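Local coordinates for imine reductase (Bacillus cereus, PDB 4D3F) that reduces imines to amines with NADPH as the hydride donor, probably working as a dimer whose subunits interlock through their C-terminal helical domains, at the interface of chains A and B. Coordinates in Å, arbitrary orientation; residue numbers count along the deposited sequence, not the author numbering. Chains: chain A/B, Imine reductase.

Contact 1: the interface of chains A and B. Residues chain A 199, 202-204, 206, 275; chain B 192, 300, 303.
The long helix 182-210, which links the Rossmann-type NADPH-binding domain of an imine reductase to its C-terminal helical bundle, meets two elements of the other chain here: the same helix of chain B, through B:Asp192, and the short terminal helix 300-304, through B:Ile300 and B:Phe303. A:His203 stands between them. Its ND1 donates to the carboxylate oxygen OD2 of B:Asp192 over 2.7 Å, nearly straight at 167° and almost in the imidazole plane. OD2 receives it on the syn lone pair, the side facing OD1, while carboxylate and ring planes stand 79° apart. This bond fixes the rotation of the imidazole, with ND1 as donor; the nearby carboxylate would be expected to polarise the ring. With CG of A:His203 anti to its backbone N (chi1 -172°), the imidazole projects from the helix between the two partners.

The other edge of the imidazole, at CD2, points at the face of B:Phe303. The rings meet edge to face, with centroids 5.1 Å apart and CD2 of A:His203 lying 3.8 Å from CD1 of B:Phe303. On the same face of the phenyl as the imidazole edge, CB of A:His203 sits near the rim. The phenyl also rests against the helix backbone: CE2 of B:Phe303 comes to 3.4 Å from the carbonyl O of A:Leu199. CB of A:Leu202 approaches the phenyl edge in plane, 3.9 Å from CE2 of B:Phe303. One turn further on, CB of A:Ala206 touches CB of B:Phe303 at 4.0 Å, and CG1 of B:Ile300 packs 3.5 Å from the carbonyl O of A:Leu202.

B:Phe303 buries 70 Å² against chain A. Its contacts and those of B:Ile300 with residues 199-206 place the C-terminal end of one subunit on the second half of the other's long helix, with A:Leu275 of helix 274-287 flanking the phenyl tip.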
# COMPACT_ATOMS: atom_id res chain seq x y z
N LEU A 199 -2.85 -1.35 6.82
CA LEU A 199 -3.57 -0.41 7.62
C LEU A 199 -4.40 0.56 6.80
O LEU A 199 -5.48 0.99 7.26
CB LEU A 199 -2.68 0.42 8.58
CG LEU A 199 -2.62 -0.08 10.03
CD1 LEU A 199 -2.28 -1.53 10.13
CD2 LEU A 199 -1.68 0.80 10.87
N LEU A 202 -7.54 -1.16 6.07
CA LEU A 202 -8.47 -1.16 7.21
C LEU A 202 -9.10 0.23 7.41
O LEU A 202 -10.29 0.32 7.76
CB LEU A 202 -7.79 -1.62 8.49
CG LEU A 202 -7.30 -3.05 8.48
CD1 LEU A 202 -6.46 -3.30 9.74
CD2 LEU A 202 -8.45 -4.03 8.37
N HIS A 203 -8.29 1.29 7.29
CA HIS A 203 -8.77 2.64 7.38
C HIS A 203 -9.90 2.93 6.31
O HIS A 203 -10.95 3.47 6.66
CB HIS A 203 -7.64 3.61 7.22
CG HIS A 203 -8.03 4.99 7.48
ND1 HIS A 203 -8.43 5.82 6.46
CD2 HIS A 203 -8.06 5.72 8.61
CE1 HIS A 203 -8.74 7.00 6.98
NE2 HIS A 203 -8.53 6.95 8.29
N ALA A 204 -9.60 2.58 5.09
CA ALA A 204 -10.56 2.73 3.96
C ALA A 204 -11.85 1.92 4.22
O ALA A 204 -12.96 2.43 4.01
CB ALA A 204 -9.94 2.24 2.69
N ALA A 206 -13.05 1.13 7.19
CA ALA A 206 -13.78 1.82 8.20
C ALA A 206 -14.67 2.95 7.64
O ALA A 206 -15.82 3.16 8.07
CB ALA A 206 -12.86 2.36 9.26
N LEU A 275 -3.82 8.45 10.29
CA LEU A 275 -3.09 7.91 9.18
C LEU A 275 -3.16 8.86 7.92
O LEU A 275 -2.13 9.27 7.39
CB LEU A 275 -3.58 6.52 8.92
CG LEU A 275 -2.81 5.77 7.82
CD1 LEU A 275 -1.37 5.59 8.18
CD2 LEU A 275 -3.47 4.45 7.56
N ASP B 192 -7.52 6.59 -0.73
CA ASP B 192 -6.93 6.38 0.65
C ASP B 192 -5.87 5.31 0.56
O ASP B 192 -4.71 5.54 0.95
CB ASP B 192 -8.06 6.02 1.58
CG ASP B 192 -7.72 6.09 3.05
OD1 ASP B 192 -6.65 6.64 3.43
OD2 ASP B 192 -8.61 5.55 3.79
N ILE B 300 -9.07 -2.09 13.15
CA ILE B 300 -10.20 -1.39 12.55
C ILE B 300 -11.04 -0.77 13.59
O ILE B 300 -11.62 0.31 13.41
CB ILE B 300 -10.98 -2.26 11.59
CG1 ILE B 300 -11.66 -1.32 10.55
CG2 ILE B 300 -11.91 -3.19 12.33
CD1 ILE B 300 -12.43 -2.05 9.49
N PHE B 303 -9.66 2.61 14.27
CA PHE B 303 -10.09 3.59 13.19
C PHE B 303 -11.52 4.02 13.37
O PHE B 303 -11.89 5.17 13.13
CB PHE B 303 -9.86 2.93 11.81
CG PHE B 303 -8.40 2.78 11.43
CD1 PHE B 303 -7.46 3.76 11.79
CD2 PHE B 303 -7.95 1.69 10.73
CE1 PHE B 303 -6.13 3.62 11.44
CE2 PHE B 303 -6.59 1.56 10.39
CZ PHE B 303 -5.70 2.54 10.75

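Contact 2: the interface of chains A and B. Residues chain A 185-186, 189; chain B 207-208, 211, 213, 218.
A:Ile189 and B:Phe218 form the apolar centre of this patch, where the first turns of the long interdomain helix of one imine reductase subunit enter the C-terminal helical domain of the other. CD1 of A:Ile189 lies over the phenyl face, 3.7 Å from the ring centroid and displaced toward the rim, a CH-pi contact. Its nearest ring atom is CE1 of B:Phe218, at 3.4 Å. The isoleucine and the phenylalanine approach from opposing sides. In A:Ile189, CG1 occupies the position between backbone N and carbonyl carbon (chi1 65°), and the extended chi2 carries CD1 onward to the ring; CG2 takes the other direction and meets CG2 of B:Ile207 at 3.7 Å. The two isoleucines lie alongside, pointing opposite ways. CB of B:Ala208 closes on the same CD1 of A:Ile189 at 3.8 Å, so that methyl sits in the corner between the phenyl face and helix 182-210 of chain B.

Farther out, A:Leu185 presents both branches to chain B. CD1 reaches CG2 of B:Ile207 as well as the amide of B:Asn211, whereas CD2 packs 3.7 Å from CB of B:Asn211 and faces CG2 of B:Ile213 tip to tip. Beside it, the A:Tyr186 ring and B:Ile213 cross obliquely; CD1 of the isoleucine meets the phenol end of the ring, 3.5 Å from the hydroxyl OH of A:Tyr186.

At the polar rim, B:Asn211 holds its amide against its own helix end. ND2 donates to the carbonyl O of B:Ile207 at 2.9 Å, with an angle of 179° at the hydrogen. That oxygen lies almost in the amide plane, yet the donor is tilted 34° from the carbonyl plane. Anchored in this way, the amide turns its carbon and nitrogen toward A:Leu185, whose CD1 lies 3.6 Å from ND2 of B:Asn211.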
# COMPACT_ATOMS: atom_id res chain seq x y z
N LEU A 185 17.67 -5.86 5.37
CA LEU A 185 17.16 -4.67 4.58
C LEU A 185 15.92 -5.04 3.74
O LEU A 185 14.84 -4.42 3.89
CB LEU A 185 18.24 -4.06 3.75
CG LEU A 185 17.78 -2.83 2.89
CD1 LEU A 185 17.49 -1.64 3.80
CD2 LEU A 185 18.81 -2.59 1.87
N TYR A 186 16.07 -6.07 2.92
CA TYR A 186 15.00 -6.42 1.97
C TYR A 186 13.76 -6.89 2.74
O TYR A 186 12.62 -6.55 2.39
CB TYR A 186 15.46 -7.47 1.02
CG TYR A 186 16.30 -6.96 -0.11
CD1 TYR A 186 17.69 -6.87 -0.01
CD2 TYR A 186 15.73 -6.58 -1.32
CE1 TYR A 186 18.47 -6.40 -1.07
CE2 TYR A 186 16.49 -6.08 -2.36
CZ TYR A 186 17.85 -6.03 -2.29
OH TYR A 186 18.58 -5.59 -3.37
N ILE A 189 12.09 -3.52 4.56
CA ILE A 189 11.46 -2.55 3.65
C ILE A 189 10.17 -3.15 3.04
O ILE A 189 9.19 -2.42 2.81
CB ILE A 189 12.45 -1.96 2.62
CG1 ILE A 189 12.96 -3.02 1.66
CG2 ILE A 189 13.58 -1.22 3.32
CD1 ILE A 189 13.92 -2.43 0.63
N ILE B 207 14.75 4.25 2.57
CA ILE B 207 15.59 3.39 3.42
C ILE B 207 16.54 2.57 2.54
O ILE B 207 17.72 2.42 2.85
CB ILE B 207 14.70 2.44 4.26
CG1 ILE B 207 13.78 3.22 5.18
CG2 ILE B 207 15.57 1.42 5.03
CD1 ILE B 207 12.76 2.35 5.94
N ALA B 208 16.02 1.94 1.49
CA ALA B 208 16.82 1.19 0.59
C ALA B 208 18.00 2.00 0.01
O ALA B 208 19.13 1.56 0.06
CB ALA B 208 15.94 0.60 -0.49
N ASN B 211 20.83 2.66 2.33
CA ASN B 211 21.60 1.46 2.49
C ASN B 211 22.32 0.99 1.24
O ASN B 211 23.00 -0.03 1.30
CB ASN B 211 20.72 0.33 3.02
CG ASN B 211 20.47 0.43 4.51
OD1 ASN B 211 21.24 -0.14 5.34
ND2 ASN B 211 19.45 1.22 4.88
N ILE B 213 21.08 0.64 -2.06
CA ILE B 213 20.41 -0.10 -3.08
C ILE B 213 19.44 0.85 -3.85
O ILE B 213 18.96 1.82 -3.31
CB ILE B 213 19.76 -1.37 -2.64
CG1 ILE B 213 18.48 -1.16 -2.03
CG2 ILE B 213 20.67 -2.32 -1.77
CD1 ILE B 213 17.64 -2.37 -2.27
N PHE B 218 15.14 -2.82 -5.91
CA PHE B 218 13.97 -3.00 -5.08
C PHE B 218 12.74 -3.46 -5.85
O PHE B 218 11.87 -4.13 -5.29
CB PHE B 218 13.75 -1.73 -4.30
CG PHE B 218 12.66 -1.80 -3.22
CD1 PHE B 218 12.41 -2.94 -2.48
CD2 PHE B 218 11.94 -0.65 -2.92
CE1 PHE B 218 11.37 -3.00 -1.55
CE2 PHE B 218 10.97 -0.67 -1.92
CZ PHE B 218 10.73 -1.85 -1.19

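Contact 1 and contact 2 lie about 26 Å apart, measured between the centres of their C-alpha atoms, and both draw on helix 182-210 from each chain. Contact 1 takes the later part of that helix from chain A and an earlier residue from chain B; contact 2 reverses this, pairing the start in chain A with the end in chain B. Helix 300-304 enters contact 1, and helix 215-242 enters contact 2. Because the interface is two-fold symmetric, each contact recurs with the chains exchanged. These separated, repeated contacts along the interdomain helices are consistent with an intertwined dimer.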